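Local coordinates for protein hypothetical methylmalonyl-CoA decarboxylase alpha subunit (Sulfolobus tokodaii, PDB 1X0U) that probably serves as the carboxyl transferase subunit of a multi-subunit enzyme, built with crotonase-like folds and found here as an assembly of six copies, at residues 271-276 with 295-300; 290-295 with 311-316. All coordinates share one frame; numbering follows the deposited sequence.

Contact 1 of 2, residues 271-276 with 295-300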
# COMPACT_ATOMS: atom_id res chain seq x y z
N ASP A 271 8.37 39.11 -13.29
CA ASP A 271 8.23 40.38 -12.60
C ASP A 271 6.98 41.13 -13.06
O ASP A 271 6.94 41.67 -14.16
CB ASP A 271 9.47 41.25 -12.81
CG ASP A 271 10.54 41.00 -11.76
OD1 ASP A 271 10.21 41.01 -10.56
OD2 ASP A 271 11.73 40.78 -12.05
N ARG A 272 5.96 41.15 -12.21
CA ARG A 272 4.70 41.79 -12.54
C ARG A 272 4.82 43.22 -13.04
O ARG A 272 5.86 43.61 -13.57
CB ARG A 272 3.73 41.75 -11.34
CG ARG A 272 4.31 42.19 -10.01
CD ARG A 272 5.05 43.54 -10.05
NE ARG A 272 6.42 43.38 -9.58
CZ ARG A 272 7.49 43.34 -10.36
NH1 ARG A 272 8.70 43.17 -9.84
NH2 ARG A 272 7.37 43.50 -11.67
N ASP A 273 3.76 43.99 -12.86
CA ASP A 273 3.74 45.37 -13.31
C ASP A 273 4.12 46.39 -12.24
O ASP A 273 5.06 46.21 -11.46
CB ASP A 273 2.37 45.73 -13.92
CG ASP A 273 1.20 44.87 -13.38
OD1 ASP A 273 0.05 45.37 -13.42
OD2 ASP A 273 1.42 43.71 -12.95
N ALA A 274 3.38 47.50 -12.24
CA ALA A 274 3.57 48.58 -11.29
C ALA A 274 2.33 49.46 -11.32
O ALA A 274 1.91 50.03 -10.31
CB ALA A 274 4.82 49.39 -11.66
N THR A 275 1.72 49.56 -12.50
CA THR A 275 0.53 50.37 -12.66
C THR A 275 -0.63 49.66 -13.35
O THR A 275 -0.50 48.54 -13.89
CB THR A 275 0.83 51.68 -13.44
OG1 THR A 275 2.16 51.64 -13.96
CG2 THR A 275 0.64 52.91 -12.54
N GLY A 276 -1.76 50.34 -13.33
CA GLY A 276 -2.94 49.82 -13.94
C GLY A 276 -3.81 49.08 -12.95
O GLY A 276 -4.78 49.64 -12.44
N ILE A 295 -7.77 39.80 -14.16
CA ILE A 295 -7.18 38.51 -14.52
C ILE A 295 -6.23 38.68 -15.70
O ILE A 295 -5.10 38.21 -15.65
CB ILE A 295 -8.24 37.40 -14.85
CG1 ILE A 295 -8.97 37.73 -16.14
CG2 ILE A 295 -9.26 37.25 -13.72
CD1 ILE A 295 -10.09 36.73 -16.48
N TYR A 296 -6.66 39.37 -16.77
CA TYR A 296 -5.78 39.54 -17.94
C TYR A 296 -4.46 40.17 -17.52
O TYR A 296 -3.40 39.82 -18.05
CB TYR A 296 -6.42 40.41 -19.03
CG TYR A 296 -7.80 40.00 -19.48
CD1 TYR A 296 -8.16 38.65 -19.56
CD2 TYR A 296 -8.76 40.95 -19.82
CE1 TYR A 296 -9.43 38.26 -19.97
CE2 TYR A 296 -10.04 40.57 -20.23
CZ TYR A 296 -10.37 39.23 -20.30
OH TYR A 296 -11.63 38.84 -20.70
N LYS A 297 -4.53 41.11 -16.58
CA LYS A 297 -3.33 41.79 -16.10
C LYS A 297 -2.41 40.86 -15.33
O LYS A 297 -1.21 41.05 -15.32
CB LYS A 297 -3.71 42.97 -15.19
CG LYS A 297 -3.52 44.37 -15.79
CD LYS A 297 -4.85 44.97 -16.24
CE LYS A 297 -4.80 46.51 -16.26
NZ LYS A 297 -3.65 47.05 -17.06
N ILE A 298 -2.97 39.85 -14.67
CA ILE A 298 -2.14 38.94 -13.89
C ILE A 298 -1.50 37.81 -14.65
O ILE A 298 -0.34 37.48 -14.42
CB ILE A 298 -2.93 38.31 -12.72
CG1 ILE A 298 -3.41 39.40 -11.76
CG2 ILE A 298 -2.03 37.32 -11.97
CD1 ILE A 298 -4.45 38.92 -10.77
N VAL A 299 -2.25 37.21 -15.58
CA VAL A 299 -1.76 36.05 -16.32
C VAL A 299 -0.91 36.30 -17.55
O VAL A 299 -0.91 37.39 -18.11
CB VAL A 299 -2.94 35.16 -16.71
CG1 VAL A 299 -3.75 34.83 -15.47
CG2 VAL A 299 -3.82 35.88 -17.74
N ASP A 300 -0.20 35.26 -17.96
CA ASP A 300 0.67 35.30 -19.12
C ASP A 300 -0.05 35.84 -20.37
O ASP A 300 -1.10 35.32 -20.77
CB ASP A 300 1.21 33.89 -19.42
CG ASP A 300 2.12 33.35 -18.32
OD1 ASP A 300 2.23 33.96 -17.23
OD2 ASP A 300 2.74 32.29 -18.55
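The carboxylate of Asp273 is the flat group that meets the helix here: its OD1 comes up beside the aliphatic stem of Lys297, 4.4 Å from CG. The guanidinium of Arg272 leads away from the helix, where its NE pairs with Asp493. Lys297 reaches along the loop, touching Asp273 near its base and Gly276 at its end, where NZ stands 4.2 Å from CA of the glycine. Two torsions displaced from the usual staggered values, chi1 -107° and chi2 102°, turn the lysine chain in this direction. Asp273 OD1 and Lys297 NZ remain 5.5 Å apart, so their opposite charges may attract but form no salt bridge, and NZ has a long, weak ion pair with Glu293 OE1, one helical turn earlier. Beneath the lysine the helix is ending: Ile295 O accepts from both Ile298 N (2.9 Å) and Val299 N (3.0 Å), and Val299 leaves the helical path. The contact is thus a small surface meeting of the loop before helix 277-280 with the last turn of helix 291-298. Helix 494-505 borders both segments, touching Arg272 and Ile298, while Asp300 leads towards strand 315-322 and accepts from the backbone of Ala323 and Gly324 at its hairpin turn.

Contact 2 of 2, residues 290-295 with 311-316; sequences NMREII and WAQNII
Ile316 holds CG1 anti to its carbonyl carbon (chi1 -56°), which carries CD1 out from the strand to the first turn of the helix. There it meets Arg292, whose CG is likewise anti to the carbonyl carbon (chi1 -66°) and whose chain then runs extended to NE. The two side chains pass at a slant, with Ile316 CD1 3.8 Å from Arg292 CG, and the same methyl lies 4.3 Å above the plane of the guanidinium, over its centre. An apolar branch therefore lies across one face of the charged group. Met291 adds to this packing through CB and CG, each 4.1 Å from Ile316 CD1, before the chain bends at chi2 and chi3. In the crotonase-like half of the chain to which these residues belong, helix 291-298 is thereby packed against strand 315-322, which runs antiparallel to both its neighbours in a mixed sheet. Met291 and Ile295 also rest on Leu366, so the helix touches two strands of that sheet, 315-322 and 363-369. The polar end of Arg292 is held by Glu306, which forms a salt bridge with NE from strand 305-307, next to 315-322 in the sheet. Gln313 NE2 approaches the guanidinium obliquely, 4.3 Å from NH2, and is itself hydrogen-bonded to Lys309 O. At the start of the helix, Asn290 is the N-cap, its OD1 accepting a weak bond from Arg292 N (3.2 Å).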
# COMPACT_ATOMS: atom_id res chain seq x y z
N ASN A 290 -14.54 45.83 -13.98
CA ASN A 290 -14.25 44.64 -14.77
C ASN A 290 -13.23 43.70 -14.13
O ASN A 290 -12.02 43.92 -14.24
CB ASN A 290 -13.76 45.06 -16.16
CG ASN A 290 -13.67 43.90 -17.12
OD1 ASN A 290 -14.19 42.82 -16.84
ND2 ASN A 290 -13.04 44.12 -18.26
N MET A 291 -13.72 42.66 -13.45
CA MET A 291 -12.85 41.69 -12.80
C MET A 291 -11.98 40.95 -13.82
O MET A 291 -10.84 40.55 -13.52
CB MET A 291 -13.68 40.67 -11.99
CG MET A 291 -12.87 39.53 -11.34
SD MET A 291 -11.66 40.04 -10.07
CE MET A 291 -10.15 39.58 -10.85
N ARG A 292 -12.50 40.80 -15.03
CA ARG A 292 -11.75 40.11 -16.07
C ARG A 292 -10.50 40.90 -16.43
O ARG A 292 -9.51 40.33 -16.90
CB ARG A 292 -12.59 39.93 -17.34
CG ARG A 292 -13.78 39.02 -17.18
CD ARG A 292 -14.33 38.60 -18.55
NE ARG A 292 -15.41 37.62 -18.42
CZ ARG A 292 -16.62 37.92 -17.98
NH1 ARG A 292 -16.92 39.17 -17.65
NH2 ARG A 292 -17.53 36.96 -17.85
N GLU A 293 -10.54 42.21 -16.23
CA GLU A 293 -9.39 43.04 -16.56
C GLU A 293 -8.27 42.76 -15.59
O GLU A 293 -7.10 42.82 -15.95
CB GLU A 293 -9.77 44.52 -16.54
CG GLU A 293 -8.62 45.42 -16.93
CD GLU A 293 -8.04 45.05 -18.29
OE1 GLU A 293 -6.81 45.18 -18.46
OE2 GLU A 293 -8.82 44.64 -19.18
N ILE A 294 -8.63 42.43 -14.36
CA ILE A 294 -7.63 42.11 -13.36
C ILE A 294 -6.98 40.77 -13.71
O ILE A 294 -5.76 40.62 -13.59
CB ILE A 294 -8.24 42.04 -11.95
CG1 ILE A 294 -8.81 43.42 -11.58
CG2 ILE A 294 -7.19 41.61 -10.95
CD1 ILE A 294 -9.43 43.48 -10.18
N ILE A 295 -7.77 39.80 -14.16
CA ILE A 295 -7.18 38.51 -14.52
C ILE A 295 -6.23 38.68 -15.70
O ILE A 295 -5.10 38.21 -15.65
CB ILE A 295 -8.24 37.40 -14.85
CG1 ILE A 295 -8.97 37.73 -16.14
CG2 ILE A 295 -9.26 37.25 -13.72
CD1 ILE A 295 -10.09 36.73 -16.48
N TRP A 311 -22.84 31.21 -18.64
CA TRP A 311 -23.74 30.72 -17.58
C TRP A 311 -23.27 31.29 -16.24
O TRP A 311 -22.08 31.26 -15.93
CB TRP A 311 -23.72 29.18 -17.54
CG TRP A 311 -24.73 28.58 -16.61
CD1 TRP A 311 -26.08 28.80 -16.61
CD2 TRP A 311 -24.48 27.64 -15.56
NE1 TRP A 311 -26.69 28.05 -15.63
CE2 TRP A 311 -25.73 27.33 -14.97
CE3 TRP A 311 -23.32 27.02 -15.06
CZ2 TRP A 311 -25.85 26.42 -13.91
CZ3 TRP A 311 -23.45 26.12 -14.00
CH2 TRP A 311 -24.70 25.83 -13.44
N ALA A 312 -24.20 31.81 -15.45
CA ALA A 312 -23.86 32.39 -14.15
C ALA A 312 -22.59 33.25 -14.25
O ALA A 312 -21.52 32.87 -13.77
CB ALA A 312 -23.66 31.27 -13.13
N GLN A 313 -22.72 34.42 -14.88
CA GLN A 313 -21.59 35.34 -15.03
C GLN A 313 -21.32 35.90 -13.64
O GLN A 313 -20.41 36.68 -13.41
CB GLN A 313 -21.95 36.42 -16.04
CG GLN A 313 -22.43 35.83 -17.35
CD GLN A 313 -22.37 36.81 -18.50
OE1 GLN A 313 -23.12 37.81 -18.54
NE2 GLN A 313 -21.48 36.55 -19.45
N ASN A 314 -22.17 35.44 -12.73
CA ASN A 314 -22.20 35.71 -11.31
C ASN A 314 -20.75 35.53 -10.79
O ASN A 314 -20.28 36.30 -9.95
CB ASN A 314 -23.20 34.66 -10.74
CG ASN A 314 -23.34 34.71 -9.25
OD1 ASN A 314 -22.35 34.66 -8.51
ND2 ASN A 314 -24.57 34.75 -8.79
N ILE A 315 -20.04 34.52 -11.30
CA ILE A 315 -18.64 34.28 -10.93
C ILE A 315 -17.89 33.85 -12.18
O ILE A 315 -18.49 33.35 -13.12
CB ILE A 315 -18.44 33.19 -9.82
CG1 ILE A 315 -18.43 31.79 -10.42
CG2 ILE A 315 -19.53 33.31 -8.78
CD1 ILE A 315 -19.77 31.31 -10.90
N ILE A 316 -16.58 34.05 -12.18
CA ILE A 316 -15.76 33.69 -13.33
C ILE A 316 -14.78 32.57 -13.00
O ILE A 316 -14.15 32.57 -11.94
CB ILE A 316 -14.95 34.88 -13.82
CG1 ILE A 316 -15.88 36.06 -14.12
CG2 ILE A 316 -14.15 34.49 -15.04
CD1 ILE A 316 -15.20 37.43 -13.98

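Both contacts use helix 291-298 and share Ile295, with centres about 16 Å apart on the same side of the chain's centre. Their segments alternate along the sequence: 271-276, 290-295, 295-300 and 311-316. Contact 2 takes the first turn of the helix and sets it against the start of strand 315-322. Contact 1 takes the last turn and joins it to the loop before helix 277-280, at the surface. The centre of contact 2 lies about 15 Å, and that of contact 1 about 25 Å, from the chain's centre. One short helix thus links the mixed sheet containing strand 315-322 to the outer loop, and all four segments belong to the carboxyl transferase domain.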